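Local coordinates for HI1317 (Haemophilus influenzae, PDB 1JOV), which probably interconverts the alpha and beta anomers of D-glucose 6-phosphate, at residues G89-Y101 against E111-V125. Sequence-based numbering, arbitrary orientation. Where two conformers were deposited one is given.
With SO4 (sulfate ion), chain B.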
loop_
_atom_site.group_PDB
_atom_site.type_symbol
_atom_site.label_atom_id
_atom_site.label_comp_id
_atom_site.label_asym_id
_atom_site.label_seq_id
_atom_site.Cartn_x
_atom_site.Cartn_y
_atom_site.Cartn_z
ATOM N N GLY A 89 4.012 13.386 2.596
ATOM C CA GLY A 89 5.437 13.325 2.878
ATOM C C GLY A 89 6.317 12.985 1.676
ATOM O O GLY A 89 5.855 13.083 0.544
ATOM N N THR A 90 7.595 12.635 1.928
ATOM C CA THR A 90 8.547 12.530 0.834
ATOM C C THR A 90 8.959 11.111 0.552
ATOM O O THR A 90 9.596 10.817 -0.459
ATOM C CB THR A 90 9.829 13.348 1.186
ATOM O OG1 THR A 90 10.360 12.873 2.436
ATOM C CG2 THR A 90 9.515 14.877 1.512
ATOM N N ALA A 91 8.620 10.212 1.442
ATOM C CA ALA A 91 9.029 8.856 1.221
ATOM C C ALA A 91 8.622 8.274 -0.158
ATOM O O ALA A 91 9.386 7.542 -0.770
ATOM C CB ALA A 91 8.463 7.961 2.322
ATOM N N ARG A 92 7.433 8.615 -0.616
ATOM C CA ARG A 92 6.892 7.911 -1.752
ATOM C C ARG A 92 7.391 8.511 -3.109
ATOM O O ARG A 92 7.097 7.951 -4.168
ATOM C CB ARG A 92 5.374 7.989 -1.681
ATOM C CG ARG A 92 4.779 9.418 -1.890
ATOM C CD ARG A 92 3.291 9.343 -1.824
ATOM N NE ARG A 92 2.713 10.703 -1.967
ATOM C CZ ARG A 92 1.482 10.990 -2.395
ATOM N NH1 ARG A 92 0.629 10.059 -2.719
ATOM N NH2 ARG A 92 1.099 12.302 -2.421
ATOM N N ILE A 93 8.086 9.628 -2.980
ATOM C CA ILE A 93 8.724 10.310 -4.116
ATOM C C ILE A 93 10.236 10.307 -4.189
ATOM O O ILE A 93 10.820 11.051 -4.994
ATOM C CB ILE A 93 8.190 11.736 -4.216
ATOM C CG1 ILE A 93 8.414 12.512 -2.964
ATOM C CG2 ILE A 93 6.791 11.608 -4.640
ATOM C CD1 ILE A 93 8.179 14.144 -3.136
ATOM N N ARG A 94 10.888 9.504 -3.341
ATOM C CA ARG A 94 12.326 9.396 -3.225
ATOM C C ARG A 94 12.751 7.916 -3.544
ATOM O O ARG A 94 11.940 7.043 -3.423
ATOM C CB ARG A 94 12.804 9.721 -1.830
ATOM C CG ARG A 94 12.594 11.206 -1.461
ATOM C CD ARG A 94 12.613 11.576 0.095
ATOM N NE ARG A 94 13.833 11.144 0.752
ATOM C CZ ARG A 94 13.989 11.061 2.066
ATOM N NH1 ARG A 94 12.975 11.374 2.891
ATOM N NH2 ARG A 94 15.176 10.645 2.563
ATOM N N LEU A 95 13.897 7.748 -4.157
ATOM C CA LEU A 95 14.380 6.434 -4.535
ATOM C C LEU A 95 14.901 5.777 -3.252
ATOM O O LEU A 95 15.715 6.349 -2.524
ATOM C CB LEU A 95 15.654 6.511 -5.447
ATOM C CG LEU A 95 15.146 6.716 -6.841
ATOM C CD1 LEU A 95 16.304 7.228 -7.751
ATOM C CD2 LEU A 95 14.639 5.417 -7.312
ATOM N N TRP A 96 14.454 4.561 -3.053
ATOM C CA TRP A 96 15.036 3.678 -2.018
ATOM C C TRP A 96 16.026 2.675 -2.660
ATOM O O TRP A 96 15.946 2.425 -3.892
ATOM C CB TRP A 96 13.909 2.928 -1.346
ATOM C CG TRP A 96 12.895 3.780 -0.623
ATOM C CD1 TRP A 96 12.142 4.900 -1.078
ATOM C CD2 TRP A 96 12.388 3.489 0.703
ATOM N NE1 TRP A 96 11.308 5.310 -0.074
ATOM C CE2 TRP A 96 11.453 4.458 1.023
ATOM C CE3 TRP A 96 12.726 2.535 1.660
ATOM C CZ2 TRP A 96 10.716 4.446 2.201
ATOM C CZ3 TRP A 96 12.034 2.512 2.903
ATOM C CH2 TRP A 96 11.064 3.521 3.189
ATOM N N GLN A 97 16.820 2.010 -1.833
ATOM C CA GLN A 97 17.724 0.991 -2.321
ATOM C C GLN A 97 17.276 -0.388 -1.838
ATOM O O GLN A 97 16.756 -0.537 -0.761
ATOM C CB GLN A 97 19.128 1.252 -1.802
ATOM C CG GLN A 97 19.840 2.433 -2.533
ATOM C CD GLN A 97 19.221 3.761 -2.186
ATOM O OE1 GLN A 97 18.913 4.608 -3.102
ATOM N NE2 GLN A 97 19.013 4.008 -0.900
ATOM N N LEU A 98 17.508 -1.415 -2.677
ATOM C CA LEU A 98 17.246 -2.816 -2.280
ATOM C C LEU A 98 18.496 -3.232 -1.485
ATOM O O LEU A 98 19.625 -3.310 -2.042
ATOM C CB LEU A 98 17.131 -3.661 -3.521
ATOM C CG LEU A 98 16.997 -5.167 -3.249
ATOM C CD1 LEU A 98 15.639 -5.539 -2.666
ATOM C CD2 LEU A 98 17.204 -5.926 -4.586
ATOM N N SER A 99 18.355 -3.399 -0.171
ATOM C CA SER A 99 19.516 -3.684 0.658
ATOM C C SER A 99 19.674 -5.166 0.956
ATOM O O SER A 99 20.714 -5.628 1.408
ATOM C CB SER A 99 19.323 -2.892 1.948
ATOM O OG SER A 99 18.071 -3.111 2.462
ATOM N N HIS A 100 18.626 -5.908 0.749
ATOM C CA HIS A 100 18.700 -7.345 0.940
ATOM C C HIS A 100 17.639 -8.131 0.247
ATOM O O HIS A 100 16.486 -7.748 0.137
ATOM C CB HIS A 100 18.613 -7.564 2.437
ATOM C CG HIS A 100 18.309 -8.958 2.844
ATOM N ND1 HIS A 100 19.263 -9.947 2.816
ATOM C CD2 HIS A 100 17.184 -9.527 3.367
ATOM C CE1 HIS A 100 18.746 -11.067 3.293
ATOM N NE2 HIS A 100 17.496 -10.831 3.669
ATOM N N TYR A 101 18.010 -9.277 -0.329
ATOM C CA TYR A 101 16.986 -10.173 -0.901
ATOM C C TYR A 101 17.368 -11.628 -0.497
ATOM O O TYR A 101 18.549 -11.975 -0.510
ATOM C CB TYR A 101 16.848 -9.972 -2.412
ATOM C CG TYR A 101 18.115 -10.102 -3.221
ATOM C CD1 TYR A 101 18.975 -9.050 -3.417
ATOM C CD2 TYR A 101 18.430 -11.344 -3.787
ATOM C CE1 TYR A 101 20.146 -9.232 -4.228
ATOM C CE2 TYR A 101 19.540 -11.526 -4.556
ATOM C CZ TYR A 101 20.364 -10.516 -4.799
ATOM O OH TYR A 101 21.483 -10.794 -5.545
ATOM N N GLU A 111 14.263 -6.377 1.305
ATOM C CA GLU A 111 14.382 -5.241 2.274
ATOM C C GLU A 111 14.822 -4.051 1.474
ATOM O O GLU A 111 15.661 -4.181 0.604
ATOM C CB GLU A 111 15.406 -5.465 3.423
ATOM C CG GLU A 111 14.900 -6.667 4.244
ATOM C CD GLU A 111 15.785 -6.940 5.463
ATOM O OE1 GLU A 111 16.698 -6.119 5.750
ATOM O OE2 GLU A 111 15.573 -7.987 6.127
ATOM N N PHE A 112 14.237 -2.920 1.766
ATOM C CA PHE A 112 14.528 -1.645 1.120
ATOM C C PHE A 112 14.934 -0.662 2.168
ATOM O O PHE A 112 14.441 -0.710 3.288
ATOM C CB PHE A 112 13.264 -1.162 0.388
ATOM C CG PHE A 112 12.846 -2.139 -0.672
ATOM C CD1 PHE A 112 13.412 -2.067 -1.922
ATOM C CD2 PHE A 112 11.911 -3.146 -0.398
ATOM C CE1 PHE A 112 13.035 -2.943 -2.901
ATOM C CE2 PHE A 112 11.535 -4.035 -1.397
ATOM C CZ PHE A 112 12.097 -3.931 -2.641
ATOM N N GLU A 113 15.838 0.269 1.848
ATOM C CA GLU A 113 16.175 1.303 2.836
ATOM C C GLU A 113 16.119 2.715 2.169
ATOM O O GLU A 113 16.355 2.815 0.949
ATOM C CB GLU A 113 17.577 1.084 3.386
ATOM C CG GLU A 113 17.612 -0.223 4.254
ATOM C CD GLU A 113 19.013 -0.643 4.593
ATOM O OE1 GLU A 113 19.859 -0.578 3.670
ATOM O OE2 GLU A 113 19.270 -0.955 5.758
ATOM N N LEU A 114 15.779 3.700 2.996
ATOM C CA LEU A 114 15.705 5.104 2.570
ATOM C C LEU A 114 16.758 5.860 3.376
ATOM O O LEU A 114 16.868 5.680 4.636
ATOM C CB LEU A 114 14.335 5.714 2.913
ATOM C CG LEU A 114 14.198 7.228 2.593
ATOM C CD1 LEU A 114 14.429 7.340 1.104
ATOM C CD2 LEU A 114 12.798 7.649 3.078
ATOM N N PHE A 115 17.588 6.633 2.690
ATOM C CA PHE A 115 18.678 7.385 3.337
ATOM C C PHE A 115 18.533 8.872 3.168
ATOM O O PHE A 115 17.998 9.367 2.162
ATOM C CB PHE A 115 20.030 6.954 2.780
ATOM C CG PHE A 115 20.410 5.543 3.089
ATOM C CD1 PHE A 115 21.042 5.197 4.312
ATOM C CD2 PHE A 115 20.159 4.565 2.152
ATOM C CE1 PHE A 115 21.314 3.882 4.592
ATOM C CE2 PHE A 115 20.445 3.276 2.414
ATOM C CZ PHE A 115 21.000 2.905 3.639
ATOM N N SER A 116 19.010 9.604 4.160
ATOM C CA SER A 116 18.999 11.021 4.217
ATOM C C SER A 116 20.077 11.514 3.337
ATOM O O SER A 116 20.959 10.768 2.899
ATOM C CB SER A 116 19.322 11.536 5.626
ATOM O OG SER A 116 20.689 11.344 5.937
ATOM N N ASP A 117 19.985 12.794 3.067
ATOM C CA ASP A 117 20.995 13.387 2.235
ATOM C C ASP A 117 22.364 13.432 2.917
ATOM O O ASP A 117 23.311 13.744 2.236
ATOM C CB ASP A 117 20.572 14.803 1.821
ATOM C CG ASP A 117 20.519 15.757 2.992
ATOM O OD1 ASP A 117 20.443 15.235 4.138
ATOM O OD2 ASP A 117 20.550 17.019 2.855
ATOM N N LEU A 118 22.439 13.074 4.205
ATOM C CA LEU A 118 23.686 13.031 4.970
ATOM C C LEU A 118 24.180 11.550 5.070
ATOM O O LEU A 118 25.026 11.236 5.921
ATOM C CB LEU A 118 23.558 13.683 6.342
ATOM C CG LEU A 118 23.324 15.201 6.294
ATOM C CD1 LEU A 118 23.145 15.699 7.716
ATOM C CD2 LEU A 118 24.579 15.719 5.715
ATOM N N ASN A 119 23.547 10.678 4.269
ATOM C CA ASN A 119 23.969 9.273 4.158
ATOM C C ASN A 119 23.727 8.458 5.398
ATOM O O ASN A 119 24.477 7.495 5.640
ATOM C CB ASN A 119 25.457 9.229 3.699
ATOM C CG ASN A 119 25.634 9.865 2.308
ATOM O OD1 ASN A 119 25.129 9.355 1.311
ATOM N ND2 ASN A 119 26.264 11.048 2.261
ATOM N N ILE A 120 22.710 8.851 6.184
ATOM C CA ILE A 120 22.343 8.109 7.409
ATOM C C ILE A 120 20.957 7.485 7.133
ATOM O O ILE A 120 20.079 8.153 6.579
ATOM C CB ILE A 120 22.218 9.058 8.605
ATOM C CG1 ILE A 120 23.633 9.616 8.849
ATOM C CG2 ILE A 120 21.712 8.245 9.818
ATOM C CD1 ILE A 120 23.665 10.759 9.889
ATOM N N ILE A 121 20.759 6.222 7.551
ATOM C CA ILE A 121 19.492 5.521 7.394
ATOM C C ILE A 121 18.338 6.424 7.886
ATOM O O ILE A 121 18.490 7.088 8.915
ATOM C CB ILE A 121 19.465 4.163 8.156
ATOM C CG1 ILE A 121 18.137 3.458 7.902
ATOM C CG2 ILE A 121 19.687 4.350 9.652
ATOM C CD1 ILE A 121 17.999 2.910 6.498
ATOM N N GLU A 122 17.192 6.466 7.145
ATOM C CA GLU A 122 16.028 7.186 7.600
ATOM C C GLU A 122 14.837 6.221 7.873
ATOM O O GLU A 122 14.070 6.420 8.792
ATOM C CB GLU A 122 15.631 8.280 6.578
ATOM C CG GLU A 122 14.432 9.065 7.036
ATOM C CD GLU A 122 14.230 10.213 6.006
ATOM O OE1 GLU A 122 15.275 10.775 5.489
ATOM O OE2 GLU A 122 13.077 10.527 5.669
ATOM N N ALA A 123 14.710 5.162 7.047
ATOM C CA ALA A 123 13.553 4.247 7.172
ATOM C C ALA A 123 13.900 2.957 6.445
ATOM O O ALA A 123 14.823 2.869 5.603
ATOM C CB ALA A 123 12.239 4.887 6.602
ATOM N N LYS A 124 13.130 1.950 6.768
ATOM C CA LYS A 124 13.316 0.647 6.156
ATOM C C LYS A 124 11.956 0.077 5.707
ATOM O O LYS A 124 10.946 0.399 6.325
ATOM C CB LYS A 124 14.016 -0.281 7.144
ATOM C CG LYS A 124 14.377 -1.668 6.612
ATOM C CD LYS A 124 15.350 -2.370 7.532
ATOM C CE LYS A 124 14.772 -2.591 8.925
ATOM N NZ LYS A 124 15.627 -3.483 9.750
ATOM N N VAL A 125 11.896 -0.746 4.701
ATOM C CA VAL A 125 10.661 -1.491 4.406
ATOM C C VAL A 125 11.065 -2.916 4.148
ATOM O O VAL A 125 12.000 -3.183 3.381
ATOM C CB VAL A 125 9.901 -0.965 3.166
ATOM C CG1 VAL A 125 8.874 -1.978 2.709
ATOM C CG2 VAL A 125 9.235 0.374 3.469
HETATM S S SO4 B . -2.409 12.185 -3.653
HETATM O O1 SO4 B . -1.962 10.812 -3.787
HETATM O O2 SO4 B . -2.881 12.308 -2.308
HETATM O O3 SO4 B . -3.482 12.522 -4.615
HETATM O O4 SO4 B . -1.325 13.073 -3.978
HETATM O O HOH W 1 16.826 10.263 -0.178
HETATM O O HOH W 2 17.535 6.180 -0.201
#
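A bend at chi3 (56°) folds the side chain of Arg94 across Leu114, while Leu114, its CG trans to the backbone N (chi1 176°), passes between that guanidinium and the indole of Trp96. The leucine thus serves both flat groups: Leu114 CB stands over the centre of the six-membered ring of Trp96, 3.6 Å from the centroid, in a CH-pi contact, and its CD2 lies above one guanidinium face, toward the rim. Arg94 spends its edge on polar partners. It meets Glu122 end-on in a salt bridge, Arg94 NH1 to Glu122 OE2 and Arg94 NH2 to Glu122 OE1 both at 2.9 Å, although the two planes are turned 49° apart, and OE1 is approached from above the carboxylate plane. Arg94 NH1 also donates to Thr90 OG1, and Arg94 NH2 to Phe115 O at 3.1 Å, so four bonds fix the rotation of the group. The indole is held at its edge by Trp96 NE1, which donates to Ala91 O at 3.0 Å, nearly in the ring plane. Trp96 CH2 touches Ala123 CB, and Trp96 CZ3 lies 3.6 Å from Val125 CG2. Phe137 of the next strand packs against the same residues. Further along, Gln97 and Glu113 form a hydrogen-bonded antiparallel pair, with N to O distances of 2.9 Å both ways, and Leu98 CD1 rests near the Phe112 ring, where Leu24 of another sheet joins them. A water bridges Leu95 O, Gln97 NE2 and Phe115 N where direct pairing ends. At the other end Ser99 and His100 both face Glu111, whose carboxylate is paired with Arg109. The example illustrates how a beta hairpin, 97-104 with 107-115, carries a classic bulge at the border of the large antiparallel sheet in a galactose mutarotase-like beta-sandwich.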